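Local coordinates for protein putative trimethylamine methyltransferase (Rhizobium meliloti, PDB 4YYC) that probably acts as a methyltransferase of the trimethylamine methyltransferase family, at residues A223-L228 and D232-N237; S199-R202 and P207-G210; R192-V197 and K515-M520; H120-E125 and E497-D502. All coordinates share one frame; numbering follows the deposited sequence.

How the interactions relate
Helices 192-202 and 215-229 tie the four contacts together. Interaction 2 is wholly buried and apolar across its segments, a phenylalanine of strand 208-209 packed on the end of helix 192-202. Interactions 1, 3 and 4 are partly buried and lie farther from the chain's centre. In 1 and 3 a lysine-carboxylate salt bridge accompanies aliphatic packing. Interaction 4 joins two loops, with an arginine gripping a backbone carbonyl in place of a charged partner. Interactions 2 and 3 share helix 192-202. Leu228 of interaction 1 packs on Ile201 and Phe208 of interaction 2 and on Arg122 of interaction 4, while Met224 packs on Val197 of interaction 3. Interactions 3 and 4 do not touch.

Interaction 1 (A223-L228 and D232-N237); sequences AMAKIL and DFVENN
Lys226 and Glu235 form a salt bridge between two successive helices, 215-229 and 231-236, which together make the helical connection of a beta-alpha-beta crossover from strand 208-209 to the parallel strand 240-245. Lys226 NZ lies 2.7 Å from Glu235 OE2 and meets it on the anti side of the carboxylate, 15° out of its plane. Both charged groups have further partners: NZ also pairs with Asp231, while OE2 accepts a second hydrogen bond, with ND1 of His266. The ammonium group is therefore shared by two carboxylates, which probably favours its charged state. A lysine suits this place because its long chain, extended beyond CG, can reach the next helix while its methylenes serve as apolar surface.

Nearer the backbone, those methylenes cross Val234 at about a right angle, with Lys226 CG 3.8 Å from Val234 CB. One branch of Val234, CG1, stands anti to the backbone N (chi1 170°) and touches the lysine chain at Lys226 CG and CE, each 4.1 Å away. The other, CG2, points at the neighbouring helix turn, 3.6 Å from Ala225 O and 4.0 Å from Ala225 CB. A small alanine here lets the branched valine come close to the opposing backbone, and the short helix axes approach to 8.7 Å.

Within segment 232-237, side-chain amides bond to backbone carbonyls. Asn236 ND2 donates to Asp232 O, and Asn237 ND2 donates to Phe233 O at 2.9 Å. That same Asn237 ND2 sits over the centre of the Phe233 ring, 3.5 Å above its plane.

Interaction 2 (S199-R202 and P207-G210); sequences SHIR and PFMG
Phe208 and His200 meet at their first side-chain carbons, where the contact is closest: His200 CB is 3.6 Å from Phe208 CB. Around this point the root of one aromatic group packs on the root of the other, with His200 CG 3.7 Å from Phe208 CB, and the two rings are not stacked. Phe208 holds its CG between the backbone N and the carbonyl carbon (chi1 66°), a less usual choice that brings the far end of the ring to Ile201.

Toward the far end of that ring the fit is looser. Ile201 offers a single carbon, CG1, which approaches Phe208 CE2 at 3.9 Å and CZ at 4.1 Å, obliquely to the ring. There is no solvent side between the touching residues, all three being buried; Arg202, next along the helix, is partly exposed and takes no share in this packing.

No hydrogen bond crosses the contact, which is carried by carbon atoms. The buried imidazole of His200 is instead satisfied from elsewhere in the chain, its ND1 bonded to Ser177 OG and its NE2 to Gly179 O. A histidine can thus pack through CB while its two nitrogens fix the rotation of the ring. The side chain lies about 13 Å from a bound ligand of unknown identity.

Helix 192-202 leads by a short connection into strand 208-209, a helix-to-strand unit with Phe208 packed back on the helix. Strand 208-209 is paired in parallel with strand 240-245. Helix 158-170 covers His200 through Val165, and Leu228 of helix 215-229 packs on both Ile201 and Phe208.

Interaction 3 (R192-V197 and K515-M520); sequences RHLDMV and KRKDSM
Asp195 and Lys517 supply the polar part of this contact, a salt bridge joining helix 192-202 to the C-terminal helix 503-518. Lys517 NZ approaches the syn lone pair of Asp195 OD2 at 2.7 Å, and the two side chains cross at about a right angle. The lysine is extended beyond CG (chi2 -168°), which carries its ammonium group across to helix 192-202. With an alanine in place of Asp195, the Lys517 ammonium group would probably lose this carboxylate and its outer chain be freer to turn.

The apolar part belongs to Leu194. Its CD1 touches the aliphatic portions of both basic residues, 3.9 Å from Lys517 CG and 4.0 Å from Arg516 CB; the leucine runs past Lys517 in the opposite direction and crosses Arg516 at about a right angle. The charged end of Arg516 turns elsewhere, its bent chain bringing NE to a salt bridge with Asp220, a residue that also binds His193 NE2.

Within segment 515-520, Ser519 OG donates to Arg516 O at 2.7 Å, where the helix gives way to loop.

A buried leucine beside a partly exposed salt bridge is the pattern of amphipathic helices packing together, here where helix 503-518 meets helix 192-202, with Asp220 of helix 215-229 joining through Arg516.

Interaction 4 (H120-E125 and E497-D502); sequences HARNPE and EAPYLD
Arg122 donates two hydrogen bonds to the backbone carbonyl of Tyr500, joining a loop that carries an Asx turn, between strands 116-119 and 128-131, to the approach to the N-cap of helix 503-518. NH1 makes the shorter and straighter bond, 2.9 Å to Tyr500 O with an N-H...O angle of 160°, in the carbonyl plane. NH2 reaches the same Tyr500 O at 3.2 Å from above that plane. The oxygen lies nearly in the guanidinium plane for both, an end-on grip that fixes how the flat group is turned. NE is satisfied separately, by Ser204 O. Arginine suits the place because several N-H groups on one extended chain can serve carbonyls in separate loops. A methionine in its place would probably leave Tyr500 O without both of these donors and the two loops without this polar tie.

Side chains also take up single backbone N-H groups nearby. Asn123 OD1 accepts from Glu125 N at 3.1 Å, closing the Asx turn, and Asp502, the N-cap, accepts from Ala504 N through OD1. Apolar groups finish the contact: Pro499 CG lies 3.7 Å from Arg122 NH2, and Leu501 CD1 rests over one guanidinium face, 3.8 Å from Arg122 NH1.

Interaction 1 (A223-L228 and D232-N237)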
loop_
_atom_site.group_PDB
_atom_site.type_symbol
_atom_site.label_atom_id
_atom_site.label_comp_id
_atom_site.label_asym_id
_atom_site.label_seq_id
_atom_site.Cartn_x
_atom_site.Cartn_y
_atom_site.Cartn_z
ATOM N N ALA A 223 -13.307 36.483 10.235
ATOM C CA ALA A 223 -13.350 37.399 11.365
ATOM C C ALA A 223 -12.698 36.790 12.617
ATOM O O ALA A 223 -11.952 37.480 13.332
ATOM C CB ALA A 223 -14.803 37.839 11.640
HETATM N N MSE A 224 -12.965 35.512 12.867
HETATM C CA MSE A 224 -12.350 34.813 13.968
HETATM C C MSE A 224 -10.866 34.724 13.766
HETATM O O MSE A 224 -10.123 34.894 14.702
HETATM C CB MSE A 224 -12.985 33.446 14.102
HETATM C CG MSE A 224 -14.364 33.647 14.713
HETATM SE SE MSE A 224 -15.366 31.969 14.885
HETATM C CE MSE A 224 -14.372 31.376 16.430
ATOM N N ALA A 225 -10.424 34.394 12.553
ATOM C CA ALA A 225 -9.010 34.303 12.250
ATOM C C ALA A 225 -8.315 35.627 12.506
ATOM O O ALA A 225 -7.160 35.648 13.015
ATOM C CB ALA A 225 -8.794 33.887 10.804
ATOM N N LYS A 226 -8.980 36.739 12.167
ATOM C CA LYS A 226 -8.384 38.067 12.404
ATOM C C LYS A 226 -8.264 38.391 13.871
ATOM O O LYS A 226 -7.282 39.013 14.269
ATOM C CB LYS A 226 -9.136 39.160 11.669
ATOM C CG LYS A 226 -8.985 39.077 10.177
ATOM C CD LYS A 226 -9.636 40.229 9.411
ATOM C CE LYS A 226 -9.282 40.103 7.945
ATOM N NZ LYS A 226 -9.650 41.294 7.187
ATOM N N ILE A 227 -9.237 37.986 14.687
ATOM C CA ILE A 227 -9.114 38.095 16.144
ATOM C C ILE A 227 -7.877 37.324 16.655
ATOM O O ILE A 227 -7.144 37.807 17.517
ATOM C CB ILE A 227 -10.400 37.601 16.853
ATOM C CG1 ILE A 227 -11.532 38.600 16.606
ATOM C CG2 ILE A 227 -10.176 37.437 18.356
ATOM C CD1 ILE A 227 -12.949 38.097 16.757
ATOM N N LEU A 228 -7.664 36.148 16.107
ATOM C CA LEU A 228 -6.587 35.250 16.541
ATOM C C LEU A 228 -5.187 35.700 16.097
ATOM O O LEU A 228 -4.260 35.722 16.897
ATOM C CB LEU A 228 -6.887 33.854 16.025
ATOM C CG LEU A 228 -5.852 32.802 16.312
ATOM C CD1 LEU A 228 -5.564 32.662 17.801
ATOM C CD2 LEU A 228 -6.339 31.490 15.752
ATOM N N ASP A 232 -4.167 42.490 9.528
ATOM C CA ASP A 232 -3.248 42.522 8.382
ATOM C C ASP A 232 -2.597 41.157 8.148
ATOM O O ASP A 232 -2.392 40.776 6.990
ATOM C CB ASP A 232 -2.175 43.596 8.505
ATOM C CG ASP A 232 -2.752 44.991 8.494
ATOM O OD1 ASP A 232 -3.571 45.308 7.603
ATOM O OD2 ASP A 232 -2.396 45.778 9.388
ATOM N N PHE A 233 -2.324 40.424 9.218
ATOM C CA PHE A 233 -1.733 39.089 9.088
ATOM C C PHE A 233 -2.592 38.179 8.228
ATOM O O PHE A 233 -2.069 37.516 7.336
ATOM C CB PHE A 233 -1.480 38.451 10.433
ATOM C CG PHE A 233 -0.631 37.209 10.349
ATOM C CD1 PHE A 233 -1.189 35.984 10.073
ATOM C CD2 PHE A 233 0.721 37.286 10.550
ATOM C CE1 PHE A 233 -0.407 34.843 10.017
ATOM C CE2 PHE A 233 1.526 36.159 10.488
ATOM C CZ PHE A 233 0.962 34.930 10.229
ATOM N N VAL A 234 -3.897 38.148 8.480
ATOM C CA VAL A 234 -4.786 37.297 7.695
ATOM C C VAL A 234 -4.859 37.734 6.227
ATOM O O VAL A 234 -4.866 36.896 5.321
ATOM C CB VAL A 234 -6.172 37.225 8.352
ATOM C CG1 VAL A 234 -7.181 36.565 7.444
ATOM C CG2 VAL A 234 -6.055 36.537 9.710
ATOM N N GLU A 235 -4.882 39.050 5.974
ATOM C CA GLU A 235 -4.933 39.512 4.592
ATOM C C GLU A 235 -3.664 39.176 3.813
ATOM O O GLU A 235 -3.687 39.180 2.593
ATOM C CB GLU A 235 -5.156 41.028 4.543
ATOM C CG GLU A 235 -6.531 41.477 5.018
ATOM C CD GLU A 235 -7.684 40.963 4.155
ATOM O OE1 GLU A 235 -7.572 40.865 2.904
ATOM O OE2 GLU A 235 -8.732 40.612 4.732
ATOM N N ASN A 236 -2.576 38.884 4.513
ATOM C CA ASN A 236 -1.304 38.632 3.871
ATOM C C ASN A 236 -0.814 37.183 3.937
ATOM O O ASN A 236 0.198 36.870 3.336
ATOM C CB ASN A 236 -0.259 39.558 4.475
ATOM C CG ASN A 236 -0.424 40.983 4.010
ATOM O OD1 ASN A 236 -0.159 41.286 2.858
ATOM N ND2 ASN A 236 -0.925 41.863 4.892
ATOM N N ASN A 237 -1.514 36.310 4.650
ATOM C CA ASN A 237 -1.009 34.952 4.916
ATOM C C ASN A 237 -2.185 33.984 5.006
ATOM O O ASN A 237 -3.206 34.277 5.655
ATOM C CB ASN A 237 -0.314 34.883 6.258
ATOM C CG ASN A 237 0.906 35.772 6.348
ATOM O OD1 ASN A 237 1.986 35.414 5.862
ATOM N ND2 ASN A 237 0.744 36.946 6.924
#

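Interaction 2 (S199-R202 and P207-G210)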
loop_
_atom_site.group_PDB
_atom_site.type_symbol
_atom_site.label_atom_id
_atom_site.label_comp_id
_atom_site.label_asym_id
_atom_site.label_seq_id
_atom_site.Cartn_x
_atom_site.Cartn_y
_atom_site.Cartn_z
ATOM N N SER A 199 -13.296 25.443 18.367
ATOM C CA SER A 199 -12.696 24.187 18.876
ATOM C C SER A 199 -11.280 23.972 18.345
ATOM O O SER A 199 -10.390 23.559 19.076
ATOM C CB SER A 199 -13.593 22.984 18.538
ATOM O OG SER A 199 -14.810 23.125 19.211
ATOM N N HIS A 200 -11.053 24.271 17.064
ATOM C CA HIS A 200 -9.716 24.186 16.472
ATOM C C HIS A 200 -8.728 25.162 17.104
ATOM O O HIS A 200 -7.534 24.924 17.078
ATOM C CB HIS A 200 -9.769 24.397 14.959
ATOM C CG HIS A 200 -10.422 23.260 14.214
ATOM N ND1 HIS A 200 -9.841 22.014 14.121
ATOM C CD2 HIS A 200 -11.591 23.175 13.538
ATOM C CE1 HIS A 200 -10.622 21.218 13.420
ATOM N NE2 HIS A 200 -11.687 21.898 13.047
ATOM N N ILE A 201 -9.227 26.255 17.664
ATOM C CA ILE A 201 -8.355 27.248 18.300
ATOM C C ILE A 201 -8.098 26.906 19.745
ATOM O O ILE A 201 -6.950 27.034 20.201
ATOM C CB ILE A 201 -8.939 28.672 18.142
ATOM C CG1 ILE A 201 -9.120 29.004 16.670
ATOM C CG2 ILE A 201 -8.048 29.680 18.855
ATOM C CD1 ILE A 201 -9.985 30.205 16.367
ATOM N N ARG A 202 -9.156 26.510 20.451
ATOM C CA ARG A 202 -9.080 26.272 21.909
ATOM C C ARG A 202 -8.342 24.961 22.222
ATOM O O ARG A 202 -7.572 24.899 23.185
ATOM C CB ARG A 202 -10.501 26.274 22.502
ATOM C CG ARG A 202 -10.647 26.037 24.011
ATOM C CD ARG A 202 -9.898 27.045 24.884
ATOM N NE ARG A 202 -8.500 26.703 24.851
ATOM C CZ ARG A 202 -7.542 27.144 25.637
ATOM N NH1 ARG A 202 -7.782 27.942 26.679
ATOM N NH2 ARG A 202 -6.324 26.683 25.358
ATOM N N PRO A 207 -2.558 23.974 12.259
ATOM C CA PRO A 207 -3.328 24.745 11.274
ATOM C C PRO A 207 -4.694 24.107 10.992
ATOM O O PRO A 207 -4.805 22.903 10.959
ATOM C CB PRO A 207 -2.478 24.733 10.033
ATOM C CG PRO A 207 -1.310 23.941 10.325
ATOM C CD PRO A 207 -1.278 23.487 11.736
ATOM N N PHE A 208 -5.704 24.938 10.812
ATOM C CA PHE A 208 -7.082 24.467 10.721
ATOM C C PHE A 208 -7.765 24.973 9.464
ATOM O O PHE A 208 -7.242 25.860 8.759
ATOM C CB PHE A 208 -7.836 24.816 12.006
ATOM C CG PHE A 208 -8.022 26.297 12.228
ATOM C CD1 PHE A 208 -9.065 26.969 11.625
ATOM C CD2 PHE A 208 -7.137 27.032 13.026
ATOM C CE1 PHE A 208 -9.266 28.329 11.842
ATOM C CE2 PHE A 208 -7.312 28.387 13.217
ATOM C CZ PHE A 208 -8.383 29.046 12.620
HETATM N N MSE A 209 -8.944 24.435 9.219
HETATM C CA MSE A 209 -9.736 24.716 8.023
HETATM C C MSE A 209 -10.953 25.512 8.393
HETATM O O MSE A 209 -11.444 25.465 9.525
HETATM C CB MSE A 209 -10.180 23.390 7.373
HETATM C CG MSE A 209 -9.013 22.539 6.904
HETATM SE SE MSE A 209 -9.645 20.811 6.238
HETATM C CE MSE A 209 -10.265 21.413 4.501
ATOM N N GLY A 210 -11.496 26.227 7.421
ATOM C CA GLY A 210 -12.622 27.101 7.641
ATOM C C GLY A 210 -13.956 26.545 7.261
ATOM O O GLY A 210 -14.081 25.461 6.697
#

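Interaction 3 (R192-V197 and K515-M520)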
loop_
_atom_site.group_PDB
_atom_site.type_symbol
_atom_site.label_atom_id
_atom_site.label_comp_id
_atom_site.label_asym_id
_atom_site.label_seq_id
_atom_site.Cartn_x
_atom_site.Cartn_y
_atom_site.Cartn_z
ATOM N N ARG A 192 -23.395 26.344 14.472
ATOM C CA ARG A 192 -22.371 25.354 14.817
ATOM C C ARG A 192 -21.000 25.670 14.258
ATOM O O ARG A 192 -19.998 25.303 14.840
ATOM C CB ARG A 192 -22.822 23.931 14.467
ATOM C CG ARG A 192 -23.022 23.674 12.990
ATOM C CD ARG A 192 -23.526 22.298 12.618
ATOM N NE ARG A 192 -24.792 21.979 13.225
ATOM C CZ ARG A 192 -25.593 20.979 12.817
ATOM N NH1 ARG A 192 -25.246 20.237 11.765
ATOM N NH2 ARG A 192 -26.732 20.742 13.458
ATOM N N HIS A 193 -20.926 26.322 13.095
ATOM C CA HIS A 193 -19.648 26.716 12.527
ATOM C C HIS A 193 -18.772 27.519 13.483
ATOM O O HIS A 193 -17.527 27.411 13.480
ATOM C CB HIS A 193 -19.814 27.512 11.238
ATOM C CG HIS A 193 -20.433 28.877 11.420
ATOM N ND1 HIS A 193 -21.761 29.077 11.712
ATOM C CD2 HIS A 193 -19.883 30.109 11.345
ATOM C CE1 HIS A 193 -22.016 30.368 11.779
ATOM N NE2 HIS A 193 -20.892 31.015 11.545
ATOM N N LEU A 194 -19.415 28.325 14.323
ATOM C CA LEU A 194 -18.682 29.170 15.251
ATOM C C LEU A 194 -17.961 28.313 16.298
ATOM O O LEU A 194 -16.789 28.520 16.597
ATOM C CB LEU A 194 -19.662 30.108 15.971
ATOM C CG LEU A 194 -20.347 31.096 15.027
ATOM C CD1 LEU A 194 -21.589 31.640 15.677
ATOM C CD2 LEU A 194 -19.403 32.186 14.554
ATOM N N ASP A 195 -18.684 27.348 16.825
ATOM C CA ASP A 195 -18.110 26.382 17.799
ATOM C C ASP A 195 -17.059 25.465 17.198
ATOM O O ASP A 195 -16.103 25.083 17.895
ATOM C CB ASP A 195 -19.236 25.587 18.453
ATOM C CG ASP A 195 -20.137 26.466 19.257
ATOM O OD1 ASP A 195 -19.725 26.968 20.347
ATOM O OD2 ASP A 195 -21.249 26.751 18.788
HETATM N N MSE A 196 -17.263 25.113 15.933
HETATM C CA MSE A 196 -16.334 24.217 15.212
HETATM C C MSE A 196 -15.027 24.982 15.067
HETATM O O MSE A 196 -13.975 24.464 15.434
HETATM C CB MSE A 196 -16.965 23.801 13.910
HETATM C CG MSE A 196 -18.112 22.821 14.141
HETATM SE SE MSE A 196 -19.360 22.805 12.591
HETATM C CE MSE A 196 -18.273 21.658 11.542
ATOM N N VAL A 197 -15.054 26.201 14.513
ATOM C CA VAL A 197 -13.796 26.954 14.383
ATOM C C VAL A 197 -13.154 27.196 15.767
ATOM O O VAL A 197 -11.945 27.017 15.969
ATOM C CB VAL A 197 -13.989 28.278 13.613
ATOM C CG1 VAL A 197 -12.738 29.150 13.685
ATOM C CG2 VAL A 197 -14.415 27.984 12.169
ATOM N N LYS A 515 -22.037 37.350 20.283
ATOM C CA LYS A 515 -22.715 38.380 19.534
ATOM C C LYS A 515 -23.363 37.797 18.280
ATOM O O LYS A 515 -24.525 38.063 17.995
ATOM C CB LYS A 515 -21.720 39.491 19.226
ATOM C CG LYS A 515 -22.218 40.592 18.311
ATOM C CD LYS A 515 -21.193 41.715 18.268
ATOM N N ARG A 516 -22.624 36.966 17.547
ATOM C CA ARG A 516 -23.169 36.356 16.360
ATOM C C ARG A 516 -24.336 35.446 16.689
ATOM O O ARG A 516 -25.345 35.493 16.026
ATOM C CB ARG A 516 -22.080 35.583 15.587
ATOM C CG ARG A 516 -21.034 36.486 14.961
ATOM C CD ARG A 516 -21.555 37.362 13.799
ATOM N NE ARG A 516 -21.928 36.503 12.732
ATOM C CZ ARG A 516 -23.140 36.273 12.247
ATOM N NH1 ARG A 516 -24.209 36.999 12.585
ATOM N NH2 ARG A 516 -23.260 35.345 11.323
ATOM N N LYS A 517 -24.224 34.621 17.742
ATOM C CA LYS A 517 -25.335 33.736 18.113
ATOM C C LYS A 517 -26.586 34.516 18.511
ATOM O O LYS A 517 -27.711 34.108 18.200
ATOM C CB LYS A 517 -24.907 32.776 19.240
ATOM C CG LYS A 517 -23.906 31.736 18.762
ATOM C CD LYS A 517 -23.736 30.633 19.789
ATOM C CE LYS A 517 -22.794 29.602 19.314
ATOM N NZ LYS A 517 -22.679 28.447 20.251
ATOM N N ASP A 518 -26.391 35.598 19.237
ATOM C CA ASP A 518 -27.538 36.406 19.686
ATOM C C ASP A 518 -28.227 37.121 18.536
ATOM O O ASP A 518 -29.389 37.530 18.683
ATOM C CB ASP A 518 -27.140 37.446 20.746
ATOM C CG ASP A 518 -28.341 37.905 21.587
ATOM O OD1 ASP A 518 -28.985 37.035 22.222
ATOM O OD2 ASP A 518 -28.679 39.115 21.619
ATOM N N SER A 519 -27.531 37.312 17.421
ATOM C CA SER A 519 -28.105 38.015 16.271
ATOM C C SER A 519 -29.031 37.158 15.398
ATOM O O SER A 519 -29.624 37.694 14.475
ATOM C CB SER A 519 -26.980 38.579 15.407
ATOM O OG SER A 519 -26.378 37.564 14.635
HETATM N N MSE A 520 -29.163 35.867 15.693
HETATM C CA MSE A 520 -29.922 34.921 14.880
HETATM C C MSE A 520 -30.736 34.012 15.753
HETATM O O MSE A 520 -30.230 33.571 16.780
HETATM C CB MSE A 520 -28.941 33.963 14.215
HETATM C CG MSE A 520 -27.930 34.706 13.369
HETATM SE SE MSE A 520 -27.054 33.375 12.266
HETATM C CE MSE A 520 -25.431 33.142 13.359
#

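Interaction 4 (H120-E125 and E497-D502)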
loop_
_atom_site.group_PDB
_atom_site.type_symbol
_atom_site.label_atom_id
_atom_site.label_comp_id
_atom_site.label_asym_id
_atom_site.label_seq_id
_atom_site.Cartn_x
_atom_site.Cartn_y
_atom_site.Cartn_z
ATOM N N HIS A 120 -0.253 28.913 7.854
ATOM C CA HIS A 120 0.223 29.376 9.140
ATOM C C HIS A 120 -0.644 28.829 10.262
ATOM O O HIS A 120 -1.873 28.771 10.135
ATOM C CB HIS A 120 0.245 30.893 9.195
ATOM C CG HIS A 120 1.264 31.486 8.262
ATOM N ND1 HIS A 120 2.507 31.902 8.683
ATOM C CD2 HIS A 120 1.248 31.657 6.919
ATOM C CE1 HIS A 120 3.205 32.319 7.642
ATOM N NE2 HIS A 120 2.469 32.173 6.558
ATOM N N ALA A 121 -0.003 28.484 11.353
ATOM C CA ALA A 121 -0.679 27.999 12.566
ATOM C C ALA A 121 -0.520 29.033 13.647
ATOM O O ALA A 121 0.445 29.800 13.668
ATOM C CB ALA A 121 -0.046 26.684 13.012
ATOM N N ARG A 122 -1.415 29.021 14.617
ATOM C CA ARG A 122 -1.339 30.012 15.677
ATOM C C ARG A 122 -0.089 29.815 16.538
ATOM O O ARG A 122 0.407 30.765 17.093
ATOM C CB ARG A 122 -2.609 30.017 16.511
ATOM C CG ARG A 122 -2.806 28.788 17.395
ATOM C CD ARG A 122 -4.134 28.898 18.117
ATOM N NE ARG A 122 -4.385 27.934 19.183
ATOM C CZ ARG A 122 -3.918 28.015 20.416
ATOM N NH1 ARG A 122 -3.116 29.009 20.785
ATOM N NH2 ARG A 122 -4.270 27.112 21.331
ATOM N N ASN A 123 0.406 28.576 16.625
ATOM C CA ASN A 123 1.747 28.298 17.100
ATOM C C ASN A 123 2.622 28.159 15.851
ATOM O O ASN A 123 2.499 27.177 15.148
ATOM C CB ASN A 123 1.786 27.011 17.924
ATOM C CG ASN A 123 3.189 26.553 18.269
ATOM O OD1 ASN A 123 4.189 27.189 17.927
ATOM N ND2 ASN A 123 3.266 25.450 19.019
ATOM N N PRO A 124 3.521 29.134 15.586
ATOM C CA PRO A 124 4.280 29.138 14.330
ATOM C C PRO A 124 5.160 27.926 14.106
ATOM O O PRO A 124 5.448 27.573 12.963
ATOM C CB PRO A 124 5.140 30.400 14.445
ATOM C CG PRO A 124 4.410 31.254 15.411
ATOM C CD PRO A 124 3.842 30.303 16.410
ATOM N N GLU A 125 5.520 27.237 15.171
ATOM C CA GLU A 125 6.237 25.965 15.024
ATOM C C GLU A 125 5.441 24.890 14.290
ATOM O O GLU A 125 6.019 23.913 13.796
ATOM C CB GLU A 125 6.646 25.422 16.372
ATOM C CG GLU A 125 7.704 26.270 17.044
ATOM C CD GLU A 125 8.920 26.519 16.143
ATOM O OE1 GLU A 125 9.608 25.524 15.820
ATOM O OE2 GLU A 125 9.158 27.693 15.731
ATOM N N GLU A 497 -3.684 17.860 27.571
ATOM C CA GLU A 497 -3.626 19.212 28.135
ATOM C C GLU A 497 -3.740 20.182 26.992
ATOM O O GLU A 497 -3.000 20.069 26.028
ATOM C CB GLU A 497 -2.298 19.431 28.807
ATOM C CG GLU A 497 -2.164 18.633 30.078
ATOM C CD GLU A 497 -0.912 18.983 30.858
ATOM O OE1 GLU A 497 -0.501 20.176 30.851
ATOM O OE2 GLU A 497 -0.336 18.062 31.464
ATOM N N ALA A 498 -4.667 21.108 27.089
ATOM C CA ALA A 498 -4.886 22.039 26.003
ATOM C C ALA A 498 -3.670 22.943 25.787
ATOM O O ALA A 498 -3.046 23.369 26.752
ATOM C CB ALA A 498 -6.135 22.864 26.235
ATOM N N PRO A 499 -3.339 23.235 24.535
ATOM C CA PRO A 499 -2.274 24.198 24.266
ATOM C C PRO A 499 -2.692 25.592 24.740
ATOM O O PRO A 499 -3.849 25.960 24.638
ATOM C CB PRO A 499 -2.138 24.182 22.746
ATOM C CG PRO A 499 -3.419 23.660 22.240
ATOM C CD PRO A 499 -4.010 22.780 23.309
ATOM N N TYR A 500 -1.738 26.367 25.215
ATOM C CA TYR A 500 -2.011 27.701 25.706
ATOM C C TYR A 500 -2.729 28.572 24.691
ATOM O O TYR A 500 -2.411 28.536 23.511
ATOM C CB TYR A 500 -0.696 28.375 26.046
ATOM C CG TYR A 500 -0.847 29.770 26.542
ATOM C CD1 TYR A 500 -1.233 30.011 27.854
ATOM C CD2 TYR A 500 -0.642 30.867 25.695
ATOM C CE1 TYR A 500 -1.389 31.298 28.324
ATOM C CE2 TYR A 500 -0.808 32.155 26.147
ATOM C CZ TYR A 500 -1.168 32.369 27.469
ATOM O OH TYR A 500 -1.296 33.645 27.943
ATOM N N LEU A 501 -3.703 29.337 25.164
ATOM C CA LEU A 501 -4.346 30.371 24.364
ATOM C C LEU A 501 -4.401 31.659 25.175
ATOM O O LEU A 501 -4.955 31.668 26.265
ATOM C CB LEU A 501 -5.755 29.939 23.975
ATOM C CG LEU A 501 -6.631 30.902 23.148
ATOM C CD1 LEU A 501 -6.011 31.248 21.810
ATOM C CD2 LEU A 501 -8.028 30.338 22.921
ATOM N N ASP A 502 -3.854 32.742 24.637
ATOM C CA ASP A 502 -3.936 34.050 25.295
ATOM C C ASP A 502 -5.369 34.355 25.782
ATOM O O ASP A 502 -6.317 34.390 24.988
ATOM C CB ASP A 502 -3.444 35.111 24.320
ATOM C CG ASP A 502 -3.550 36.535 24.844
ATOM O OD1 ASP A 502 -4.141 36.822 25.915
ATOM O OD2 ASP A 502 -3.033 37.416 24.127
#